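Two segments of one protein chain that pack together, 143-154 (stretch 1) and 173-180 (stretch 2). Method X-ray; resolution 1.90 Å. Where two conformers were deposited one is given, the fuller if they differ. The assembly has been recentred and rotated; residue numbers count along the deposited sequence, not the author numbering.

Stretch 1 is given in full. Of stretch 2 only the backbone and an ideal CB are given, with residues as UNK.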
ATOM      1  N   MET A 143       3.504 -28.498  -5.293  1.00 34.03           N
ATOM      2  CA  MET A 143       2.308 -28.955  -6.035  1.00 38.68           C
ATOM      3  C   MET A 143       2.532 -30.421  -6.420  1.00 38.57           C
ATOM      4  O   MET A 143       1.582 -31.196  -6.332  1.00 41.06           O
ATOM      5  CB  MET A 143       2.107 -28.104  -7.286  1.00 41.82           C
ATOM      6  CG  MET A 143       0.667 -27.855  -7.617  1.00 48.32           C
ATOM      7  SD  MET A 143       0.467 -27.470  -9.362  1.00 56.14           S
ATOM      8  CE  MET A 143       0.614 -29.113 -10.069  1.00 54.58           C
ATOM      9  N   THR A 144       3.753 -30.766  -6.842  1.00 38.55           N
ATOM     10  CA  THR A 144       4.190 -32.150  -7.159  1.00 39.66           C
ATOM     11  C   THR A 144       5.002 -32.663  -5.955  1.00 40.68           C
ATOM     12  O   THR A 144       5.813 -31.891  -5.416  1.00 36.56           O
ATOM     13  CB  THR A 144       4.868 -32.164  -8.534  1.00 39.89           C
ATOM     14  OG1 THR A 144       5.950 -31.229  -8.552  1.00 37.92           O
ATOM     15  CG2 THR A 144       3.894 -31.823  -9.644  1.00 41.20           C
ATOM     16  N   ALA A 145       4.764 -33.905  -5.526  1.00 43.19           N
ATOM     17  CA  ALA A 145       5.356 -34.494  -4.294  1.00 44.89           C
ATOM     18  C   ALA A 145       6.888 -34.540  -4.423  1.00 43.06           C
ATOM     19  O   ALA A 145       7.398 -34.931  -5.495  1.00 44.00           O
ATOM     20  CB  ALA A 145       4.777 -35.869  -4.019  1.00 46.05           C
ATOM     21  N   GLY A 146       7.592 -34.122  -3.368  1.00 39.82           N
ATOM     22  CA  GLY A 146       9.064 -34.119  -3.313  1.00 35.45           C
ATOM     23  C   GLY A 146       9.679 -32.820  -3.814  1.00 32.72           C
ATOM     24  O   GLY A 146      10.860 -32.652  -3.601  1.00 31.58           O
ATOM     25  N   ALA A 147       8.913 -31.923  -4.436  1.00 30.55           N
ATOM     26  CA  ALA A 147       9.444 -30.689  -5.068  1.00 29.53           C
ATOM     27  C   ALA A 147      10.204 -29.834  -4.041  1.00 28.61           C
ATOM     28  O   ALA A 147      11.293 -29.311  -4.381  1.00 28.26           O
ATOM     29  CB  ALA A 147       8.328 -29.918  -5.716  1.00 28.85           C
ATOM     30  N   SER A 148       9.677 -29.692  -2.826  1.00 28.35           N
ATOM     31  CA  SER A 148      10.309 -28.868  -1.765  1.00 29.21           C
ATOM     32  C   SER A 148      11.634 -29.485  -1.286  1.00 28.45           C
ATOM     33  O   SER A 148      12.335 -28.792  -0.580  1.00 28.14           O
ATOM     34  CB  SER A 148       9.380 -28.623  -0.616  1.00 30.58           C
ATOM     35  OG  SER A 148       9.030 -29.845  -0.000  1.00 33.75           O
ATOM     36  N   ASP A 149      11.958 -30.734  -1.641  1.00 29.50           N
ATOM     37  CA  ASP A 149      13.293 -31.335  -1.367  1.00 30.27           C
ATOM     38  C   ASP A 149      14.373 -30.581  -2.167  1.00 28.60           C
ATOM     39  O   ASP A 149      15.516 -30.567  -1.729  1.00 28.97           O
ATOM     40  CB  ASP A 149      13.362 -32.824  -1.728  1.00 32.93           C
ATOM     41  CG  ASP A 149      12.342 -33.735  -1.044  1.00 36.12           C
ATOM     42  OD1 ASP A 149      11.683 -33.290  -0.083  1.00 34.92           O
ATOM     43  OD2 ASP A 149      12.225 -34.911  -1.494  1.00 38.00           O
ATOM     44  N   TYR A 150      14.022 -29.948  -3.293  1.00 26.73           N
ATOM     45  CA  TYR A 150      15.008 -29.393  -4.246  1.00 25.52           C
ATOM     46  C   TYR A 150      15.145 -27.877  -4.173  1.00 23.61           C
ATOM     47  O   TYR A 150      16.229 -27.424  -4.471  1.00 21.67           O
ATOM     48  CB  TYR A 150      14.621 -29.771  -5.666  1.00 27.68           C
ATOM     49  CG  TYR A 150      14.707 -31.253  -5.899  1.00 30.90           C
ATOM     50  CD1 TYR A 150      13.618 -32.065  -5.636  1.00 32.69           C
ATOM     51  CD2 TYR A 150      15.879 -31.848  -6.350  1.00 32.81           C
ATOM     52  CE1 TYR A 150      13.673 -33.434  -5.842  1.00 34.43           C
ATOM     53  CE2 TYR A 150      15.948 -33.221  -6.568  1.00 34.97           C
ATOM     54  CZ  TYR A 150      14.842 -34.015  -6.310  1.00 36.56           C
ATOM     55  OH  TYR A 150      14.883 -35.373  -6.501  1.00 40.68           O
ATOM     56  N   PHE A 151      14.068 -27.145  -3.880  1.00 21.90           N
ATOM     57  CA  PHE A 151      14.043 -25.663  -3.940  1.00 21.03           C
ATOM     58  C   PHE A 151      13.354 -25.081  -2.719  1.00 20.66           C
ATOM     59  O   PHE A 151      12.408 -25.676  -2.197  1.00 20.84           O
ATOM     60  CB  PHE A 151      13.323 -25.176  -5.196  1.00 20.43           C
ATOM     61  CG  PHE A 151      13.933 -25.622  -6.499  1.00 20.71           C
ATOM     62  CD1 PHE A 151      15.018 -24.954  -7.048  1.00 20.95           C
ATOM     63  CD2 PHE A 151      13.397 -26.696  -7.204  1.00 21.23           C
ATOM     64  CE1 PHE A 151      15.551 -25.351  -8.258  1.00 20.61           C
ATOM     65  CE2 PHE A 151      13.938 -27.097  -8.417  1.00 20.92           C
ATOM     66  CZ  PHE A 151      15.015 -26.426  -8.939  1.00 21.65           C
ATOM     67  N   SER A 152      13.840 -23.919  -2.280  1.00 20.26           N
ATOM     68  CA  SER A 152      13.235 -23.130  -1.177  1.00 19.59           C
ATOM     69  C   SER A 152      13.467 -21.645  -1.437  1.00 19.36           C
ATOM     70  O   SER A 152      14.365 -21.316  -2.236  1.00 18.14           O
ATOM     71  CB  SER A 152      13.813 -23.572   0.148  1.00 20.23           C
ATOM     72  OG  SER A 152      15.198 -23.301   0.198  1.00 20.46           O
ATOM     73  N   LEU A 153      12.676 -20.794  -0.797  1.00 18.37           N
ATOM     74  CA  LEU A 153      12.869 -19.333  -0.845  1.00 19.55           C
ATOM     75  C   LEU A 153      13.989 -18.994   0.117  1.00 19.77           C
ATOM     76  O   LEU A 153      14.098 -19.663   1.182  1.00 19.00           O
ATOM     77  CB  LEU A 153      11.581 -18.634  -0.440  1.00 20.54           C
ATOM     78  CG  LEU A 153      10.387 -18.877  -1.349  1.00 20.45           C
ATOM     79  CD1 LEU A 153       9.203 -18.100  -0.828  1.00 21.68           C
ATOM     80  CD2 LEU A 153      10.700 -18.473  -2.786  1.00 21.03           C
ATOM     81  N   VAL A 154      14.799 -18.002  -0.222  1.00 20.14           N
ATOM     82  CA  VAL A 154      15.882 -17.565   0.693  1.00 20.39           C
ATOM     83  C   VAL A 154      15.257 -17.118   2.019  1.00 20.14           C
ATOM     84  O   VAL A 154      15.791 -17.497   3.095  1.00 19.22           O
ATOM     85  CB  VAL A 154      16.763 -16.472   0.053  1.00 20.76           C
ATOM     86  CG1 VAL A 154      17.680 -15.826   1.077  1.00 21.28           C
ATOM     87  CG2 VAL A 154      17.561 -17.053  -1.092  1.00 21.74           C
ATOM     88  N   UNK A 173      12.251 -34.580 -13.599  1.00 26.70           N
ATOM     89  CA  UNK A 173      12.510 -33.522 -14.573  1.00 27.11           C
ATOM     90  C   UNK A 173      11.594 -32.303 -14.427  1.00 28.26           C
ATOM     91  O   UNK A 173      11.940 -31.295 -14.989  1.00 28.72           O
ATOM     92  CB  UNK A 173      12.367 -34.091 -15.986  1.00 27.11           C
ATOM     93  N   UNK A 174      10.462 -32.453 -13.728  1.00 30.08           N
ATOM     94  CA  UNK A 174       9.445 -31.375 -13.528  0.50 32.26           C
ATOM     95  C   UNK A 174       9.152 -31.241 -12.039  1.00 33.09           C
ATOM     96  O   UNK A 174       8.904 -32.282 -11.381  1.00 35.85           O
ATOM     97  CB  UNK A 174       8.155 -31.672 -14.295  0.50 32.26           C
ATOM     98  N   UNK A 175       9.182 -30.005 -11.529  1.00 32.61           N
ATOM     99  CA  UNK A 175       8.811 -29.658 -10.133  1.00 31.81           C
ATOM    100  C   UNK A 175       7.887 -28.442 -10.223  1.00 31.23           C
ATOM    101  O   UNK A 175       8.306 -27.430 -10.817  1.00 30.04           O
ATOM    102  CB  UNK A 175      10.037 -29.364  -9.265  1.00 31.81           C
ATOM    103  N   UNK A 176       6.678 -28.535  -9.678  1.00 28.22           N
ATOM    104  CA  UNK A 176       5.720 -27.406  -9.695  1.00 27.56           C
ATOM    105  C   UNK A 176       5.425 -26.968  -8.267  1.00 24.81           C
ATOM    106  O   UNK A 176       5.286 -27.832  -7.369  1.00 24.11           O
ATOM    107  CB  UNK A 176       4.423 -27.792 -10.409  1.00 27.56           C
ATOM    108  N   UNK A 177       5.329 -25.653  -8.089  1.00 24.27           N
ATOM    109  CA  UNK A 177       5.072 -24.986  -6.799  1.00 22.99           C
ATOM    110  C   UNK A 177       3.937 -23.986  -6.934  1.00 23.33           C
ATOM    111  O   UNK A 177       3.781 -23.396  -8.010  1.00 21.15           O
ATOM    112  CB  UNK A 177       6.331 -24.282  -6.290  1.00 22.99           C
ATOM    113  N   UNK A 178       3.187 -23.840  -5.854  1.00 25.41           N
ATOM    114  CA  UNK A 178       2.334 -22.662  -5.589  1.00 27.85           C
ATOM    115  C   UNK A 178       3.225 -21.643  -4.881  1.00 25.18           C
ATOM    116  O   UNK A 178       3.893 -22.023  -3.881  1.00 24.14           O
ATOM    117  CB  UNK A 178       1.105 -23.014  -4.748  1.00 27.85           C
ATOM    118  N   UNK A 179       3.260 -20.434  -5.396  1.00 23.58           N
ATOM    119  CA  UNK A 179       3.897 -19.280  -4.739  1.00 23.40           C
ATOM    120  C   UNK A 179       2.774 -18.401  -4.200  1.00 22.62           C
ATOM    121  O   UNK A 179       1.958 -17.945  -5.013  1.00 22.99           O
ATOM    122  CB  UNK A 179       4.801 -18.503  -5.698  1.00 23.40           C
ATOM    123  N   UNK A 180       2.730 -18.210  -2.886  1.00 21.68           N
ATOM    124  CA  UNK A 180       1.724 -17.353  -2.215  1.00 23.47           C
ATOM    125  C   UNK A 180       2.410 -16.089  -1.748  1.00 22.20           C
ATOM    126  O   UNK A 180       3.570 -16.160  -1.320  1.00 22.44           O
ATOM    127  CB  UNK A 180       1.062 -18.071  -1.037  1.00 23.47           C
TER

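Position 173 lies out of reach of stretch 1. Its phi of -79° admits most residues, proline among them, and the residue is P173, which makes no contact here.

At 174 the strand begins, and CA-to-CB points sideways into open space. A polar side chain of moderate length could bring its end near T144. The residue is N174, whose OD1 comes 4.3 Å from T144 CG2.

Position 175 is more confined. Its CB points sideways, but the ideal atom lies 4.0 Å from A147 CB and 4.6 Å from F151 CE2, and the Y150 ring stands beyond. An apolar side chain would suit, leucine or isoleucine among them, and a long flexible one such as methionine could reach the Y150 and F151 rings. It is M175: its CG packs 3.9 Å from A147 CB, and its SD reaches 3.6 Å from Y150 CD1, oblique to that ring, and 3.7 Å from F151 CE2, at the edge of the second ring.

Position 176 is tied down by its backbone. Its N donates to T144 OG1 (3.0 Å, nearly linear), while its O accepts from M143 N (2.8 Å) and, weakly, from T144 N (3.4 Å). The ideal CB is 3.9 Å from M143 CB and 4.1 Å from T144 CG2, so a compact or beta-branched residue, valine, threonine or serine, would fit readily. T176 places its CG2 3.4 Å from M143 SD, and its OG1 donates a hydrogen bond to N174 OD1 at 3.2 Å.

At 177 CA-to-CB points away, yet A147 and F151 leave an apolar surface farther along that a long side chain could reach by bending back; leucine, methionine or an aromatic would serve. F177, with chi1 m, does so: CZ lies 3.6 Å from A147 CB and 3.9 Å from F151 CB, and A147 O meets the ring edge, 3.3 Å from CZ.

Nothing of stretch 1 approaches the ideal CB at 178, which points sideways, but the M143 side chain offers methylenes and a sulfur to anything broad and apolar. W178 uses its six-membered ring, with M143 CG 3.4 Å from the ring centroid, over one face, in a CH-pi contact.

At 179 the strands stand well apart, L153 CA being 9.8 Å from the CA here; a long or branched apolar side chain, leucine or methionine for instance, could reach across. L179 does so lightly, its CD1 4.2 Å from L153 CD1.

Position 180 is out of reach, and stretch 1 sets no preference there; the residue is L180.

Stretch 2, residues 173-180: PNMTFWLL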
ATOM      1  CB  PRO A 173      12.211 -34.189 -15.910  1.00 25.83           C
ATOM      2  CG  PRO A 173      11.113 -35.182 -15.556  1.00 25.89           C
ATOM      3  CD  PRO A 173      11.470 -35.686 -14.177  1.00 26.02           C
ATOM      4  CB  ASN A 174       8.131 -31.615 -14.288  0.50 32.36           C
ATOM      5  CG  ASN A 174       7.034 -30.616 -13.943  0.50 33.24           C
ATOM      6  OD1 ASN A 174       6.503 -30.605 -12.825  0.50 34.41           O
ATOM      7  ND2 ASN A 174       6.671 -29.777 -14.900  0.50 33.32           N
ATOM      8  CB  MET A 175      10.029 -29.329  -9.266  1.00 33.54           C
ATOM      9  CG  MET A 175      10.717 -30.569  -8.715  1.00 37.19           C
ATOM     10  SD  MET A 175      12.514 -30.541  -8.734  1.00 43.52           S
ATOM     11  CE  MET A 175      12.817 -30.253 -10.470  1.00 39.75           C
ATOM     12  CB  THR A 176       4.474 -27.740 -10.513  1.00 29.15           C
ATOM     13  OG1 THR A 176       4.939 -28.055 -11.823  1.00 30.84           O
ATOM     14  CG2 THR A 176       3.504 -26.585 -10.590  1.00 30.76           C
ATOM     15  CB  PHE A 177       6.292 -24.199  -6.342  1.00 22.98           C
ATOM     16  CG  PHE A 177       7.496 -25.040  -6.035  1.00 22.11           C
ATOM     17  CD1 PHE A 177       7.610 -25.682  -4.820  1.00 21.45           C
ATOM     18  CD2 PHE A 177       8.517 -25.166  -6.957  1.00 23.35           C
ATOM     19  CE1 PHE A 177       8.734 -26.445  -4.527  1.00 23.12           C
ATOM     20  CE2 PHE A 177       9.631 -25.945  -6.671  1.00 22.88           C
ATOM     21  CZ  PHE A 177       9.737 -26.583  -5.452  1.00 22.67           C
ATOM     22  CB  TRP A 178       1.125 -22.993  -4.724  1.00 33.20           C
ATOM     23  CG  TRP A 178      -0.002 -23.646  -5.451  1.00 39.45           C
ATOM     24  CD1 TRP A 178      -0.781 -23.091  -6.426  1.00 41.19           C
ATOM     25  CD2 TRP A 178      -0.504 -24.978  -5.230  1.00 43.29           C
ATOM     26  NE1 TRP A 178      -1.726 -23.995  -6.841  1.00 44.28           N
ATOM     27  CE2 TRP A 178      -1.584 -25.160  -6.124  1.00 44.95           C
ATOM     28  CE3 TRP A 178      -0.145 -26.032  -4.374  1.00 45.24           C
ATOM     29  CZ2 TRP A 178      -2.304 -26.361  -6.182  1.00 47.70           C
ATOM     30  CZ3 TRP A 178      -0.854 -27.216  -4.434  1.00 47.50           C
ATOM     31  CH2 TRP A 178      -1.921 -27.379  -5.327  1.00 47.16           C
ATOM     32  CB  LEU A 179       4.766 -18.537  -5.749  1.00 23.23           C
ATOM     33  CG  LEU A 179       5.549 -17.357  -5.180  1.00 23.25           C
ATOM     34  CD1 LEU A 179       6.519 -17.780  -4.088  1.00 24.26           C
ATOM     35  CD2 LEU A 179       6.272 -16.654  -6.293  1.00 23.73           C
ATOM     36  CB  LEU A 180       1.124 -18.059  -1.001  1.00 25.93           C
ATOM     37  CG  LEU A 180       0.645 -19.486  -1.224  1.00 29.98           C
ATOM     38  CD1 LEU A 180       0.057 -20.041   0.066  1.00 32.62           C
ATOM     39  CD2 LEU A 180      -0.369 -19.547  -2.343  1.00 31.42           C
TER
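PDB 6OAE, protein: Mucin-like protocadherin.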